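Local coordinates for protein putative isohexenylglutaconyl-CoA hydratase (Pseudomonas aeruginosa, PDB 4ZU2) that probably hydrates isohexenylglutaconyl-CoA, as a crotonase-family enzyme upregulated in cells grown on the acyclic terpenoid citronellate, at residues V46-R50 and A101-L105. Sequence-based numbering, arbitrary orientation.
Sequences VRDDR and APQLL
Carbonyls at a helix end can take side-chain donors, and V46-R50 and A101-L105 give a worked example. The chain leaves helix 33-47 through a turn in which D49 N bonds V46 O (2.7 Å). The second segment is extended from Q103 on and enters strand 104-109 at L104. They approach closest at R47 and P102, CA to CA 6.2 Å. Q103 (chi1 m, chi2 p) folds its amide back so that NE2 adds a second hydrogen bond to V46 O at 2.9 Å, 3.4 Å from V46 CG2; NE2 also donates to V52 O, bridging helix end and following loop. R50, m at chi1 and chi2 and t at chi3, curls back so that NH1 and NH2 both donate to R47 O, at 2.9 and 3.0 Å. P102, its ring C-gamma exo, wedges in beside this pair: CG lies 3.2 Å from R47 O, and CB sits over one guanidinium face, 3.4 Å from R50 NH2. The CA-to-CB bond of R47 (chi1 t) points away, yet its CG packs 3.8 Å from P102 CD, and NE is salt-bridged to D48 OD1 (3.1 Å). Helix 209-221 touches both R50 and P102. This is surface packing where helix 33-47 leads to strand 54-59 beside parallel strand 104-109 in the crotonase fold.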
ATOM      1  N   VAL A  46     -18.315   4.327 -24.469  1.00 22.87           N
ATOM      2  CA  VAL A  46     -17.323   5.402 -24.503  1.00 23.89           C
ATOM      3  C   VAL A  46     -15.849   4.919 -24.386  1.00 23.02           C
ATOM      4  O   VAL A  46     -14.898   5.691 -24.572  1.00 27.31           O
ATOM      5  CB  VAL A  46     -17.607   6.427 -23.385  1.00 19.71           C
ATOM      6  CG1 VAL A  46     -19.115   6.822 -23.328  1.00 19.18           C
ATOM      7  CG2 VAL A  46     -17.122   5.924 -22.028  1.00 18.23           C
ATOM      8  N   ARG A  47     -15.660   3.665 -24.009  1.00 25.52           N
ATOM      9  CA  ARG A  47     -14.310   3.106 -23.835  1.00 28.99           C
ATOM     10  C   ARG A  47     -13.322   3.602 -24.904  1.00 28.92           C
ATOM     11  O   ARG A  47     -12.282   4.138 -24.565  1.00 36.51           O
ATOM     12  CB  ARG A  47     -14.332   1.580 -23.850  1.00 32.53           C
ATOM     13  CG  ARG A  47     -13.010   0.960 -23.384  1.00 37.24           C
ATOM     14  CD  ARG A  47     -12.921  -0.536 -23.698  1.00 41.81           C
ATOM     15  NE  ARG A  47     -13.290  -0.760 -25.093  1.00 54.27           N
ATOM     16  CZ  ARG A  47     -13.535  -1.949 -25.643  1.00 58.04           C
ATOM     17  NH1 ARG A  47     -13.432  -3.056 -24.915  1.00 55.53           N
ATOM     18  NH2 ARG A  47     -13.890  -2.032 -26.933  1.00 56.17           N
ATOM     19  N   ASP A  48     -13.657   3.443 -26.183  1.00 31.34           N
ATOM     20  CA  ASP A  48     -12.759   3.832 -27.287  1.00 37.31           C
ATOM     21  C   ASP A  48     -12.962   5.267 -27.759  1.00 38.41           C
ATOM     22  O   ASP A  48     -12.347   5.680 -28.725  1.00 38.68           O
ATOM     23  CB  ASP A  48     -12.890   2.898 -28.501  1.00 38.11           C
ATOM     24  CG  ASP A  48     -12.505   1.467 -28.191  1.00 40.39           C
ATOM     25  OD1 ASP A  48     -11.953   1.200 -27.098  1.00 33.99           O
ATOM     26  OD2 ASP A  48     -12.741   0.604 -29.067  1.00 47.38           O
ATOM     27  N   ASP A  49     -13.798   6.029 -27.068  1.00 38.14           N
ATOM     28  CA  ASP A  49     -14.068   7.398 -27.475  1.00 39.06           C
ATOM     29  C   ASP A  49     -13.302   8.436 -26.676  1.00 38.08           C
ATOM     30  O   ASP A  49     -13.657   8.728 -25.522  1.00 34.50           O
ATOM     31  CB  ASP A  49     -15.553   7.699 -27.345  1.00 45.66           C
ATOM     32  CG  ASP A  49     -15.922   8.987 -28.010  1.00 49.00           C
ATOM     33  OD1 ASP A  49     -15.755  10.054 -27.389  1.00 50.55           O
ATOM     34  OD2 ASP A  49     -16.331   8.928 -29.174  1.00 49.95           O
ATOM     35  N   ARG A  50     -12.298   9.042 -27.312  1.00 36.69           N
ATOM     36  CA  ARG A  50     -11.383   9.967 -26.631  1.00 33.24           C
ATOM     37  C   ARG A  50     -11.938  11.383 -26.549  1.00 32.60           C
ATOM     38  O   ARG A  50     -11.330  12.257 -25.927  1.00 29.35           O
ATOM     39  CB  ARG A  50     -10.018  10.002 -27.321  1.00 38.79           C
ATOM     40  CG  ARG A  50      -9.213   8.700 -27.231  1.00 42.74           C
ATOM     41  CD  ARG A  50      -8.759   8.324 -25.807  1.00 37.12           C
ATOM     42  NE  ARG A  50      -8.658   6.871 -25.692  1.00 33.71           N
ATOM     43  CZ  ARG A  50      -9.626   6.073 -25.261  1.00 32.55           C
ATOM     44  NH1 ARG A  50     -10.791   6.572 -24.841  1.00 26.90           N
ATOM     45  NH2 ARG A  50      -9.423   4.761 -25.248  1.00 36.58           N
ATOM     46  N   ALA A 101     -11.299   1.715 -17.162  1.00 20.09           N
ATOM     47  CA  ALA A 101     -11.765   2.726 -18.119  1.00 21.12           C
ATOM     48  C   ALA A 101     -10.666   3.733 -18.531  1.00 18.20           C
ATOM     49  O   ALA A 101     -10.006   4.288 -17.661  1.00 23.04           O
ATOM     50  CB  ALA A 101     -12.970   3.508 -17.541  1.00 18.52           C
ATOM     51  N   PRO A 102     -10.504   3.990 -19.854  1.00 20.86           N
ATOM     52  CA  PRO A 102      -9.521   4.953 -20.393  1.00 23.45           C
ATOM     53  C   PRO A 102      -9.686   6.396 -19.882  1.00 22.73           C
ATOM     54  O   PRO A 102      -8.697   7.143 -19.744  1.00 17.77           O
ATOM     55  CB  PRO A 102      -9.766   4.882 -21.904  1.00 25.10           C
ATOM     56  CG  PRO A 102     -10.280   3.451 -22.115  1.00 22.06           C
ATOM     57  CD  PRO A 102     -11.128   3.189 -20.940  1.00 19.09           C
ATOM     58  N   GLN A 103     -10.933   6.740 -19.589  1.00 19.97           N
ATOM     59  CA  GLN A 103     -11.324   7.990 -18.937  1.00 23.43           C
ATOM     60  C   GLN A 103     -10.863   8.101 -17.503  1.00 21.74           C
ATOM     61  O   GLN A 103     -10.724   7.082 -16.805  1.00 21.81           O
ATOM     62  CB  GLN A 103     -12.875   8.048 -18.851  1.00 20.56           C
ATOM     63  CG  GLN A 103     -13.621   8.226 -20.161  1.00 20.61           C
ATOM     64  CD  GLN A 103     -13.792   6.955 -20.943  1.00 25.61           C
ATOM     65  OE1 GLN A 103     -13.797   5.851 -20.385  1.00 20.54           O
ATOM     66  NE2 GLN A 103     -13.943   7.104 -22.262  1.00 30.56           N
ATOM     67  N   LEU A 104     -10.717   9.348 -17.046  1.00 23.01           N
ATOM     68  CA  LEU A 104     -10.716   9.658 -15.613  1.00 22.18           C
ATOM     69  C   LEU A 104     -12.148   9.407 -15.039  1.00 22.16           C
ATOM     70  O   LEU A 104     -13.136   9.879 -15.588  1.00 16.57           O
ATOM     71  CB  LEU A 104     -10.312  11.113 -15.375  1.00 20.79           C
ATOM     72  CG  LEU A 104      -9.983  11.512 -13.938  1.00 17.07           C
ATOM     73  CD1 LEU A 104      -8.576  11.111 -13.542  1.00 12.51           C
ATOM     74  CD2 LEU A 104     -10.178  13.036 -13.699  1.00 18.48           C
ATOM     75  N   LEU A 105     -12.233   8.642 -13.952  1.00 17.67           N
ATOM     76  CA  LEU A 105     -13.490   8.288 -13.331  1.00 19.66           C
ATOM     77  C   LEU A 105     -13.486   8.974 -11.991  1.00 20.35           C
ATOM     78  O   LEU A 105     -12.644   8.674 -11.139  1.00 19.60           O
ATOM     79  CB  LEU A 105     -13.608   6.785 -13.146  1.00 21.37           C
ATOM     80  CG  LEU A 105     -14.836   6.305 -12.346  1.00 28.33           C
ATOM     81  CD1 LEU A 105     -16.188   6.730 -12.973  1.00 24.27           C
ATOM     82  CD2 LEU A 105     -14.833   4.802 -12.187  1.00 25.99           C
TER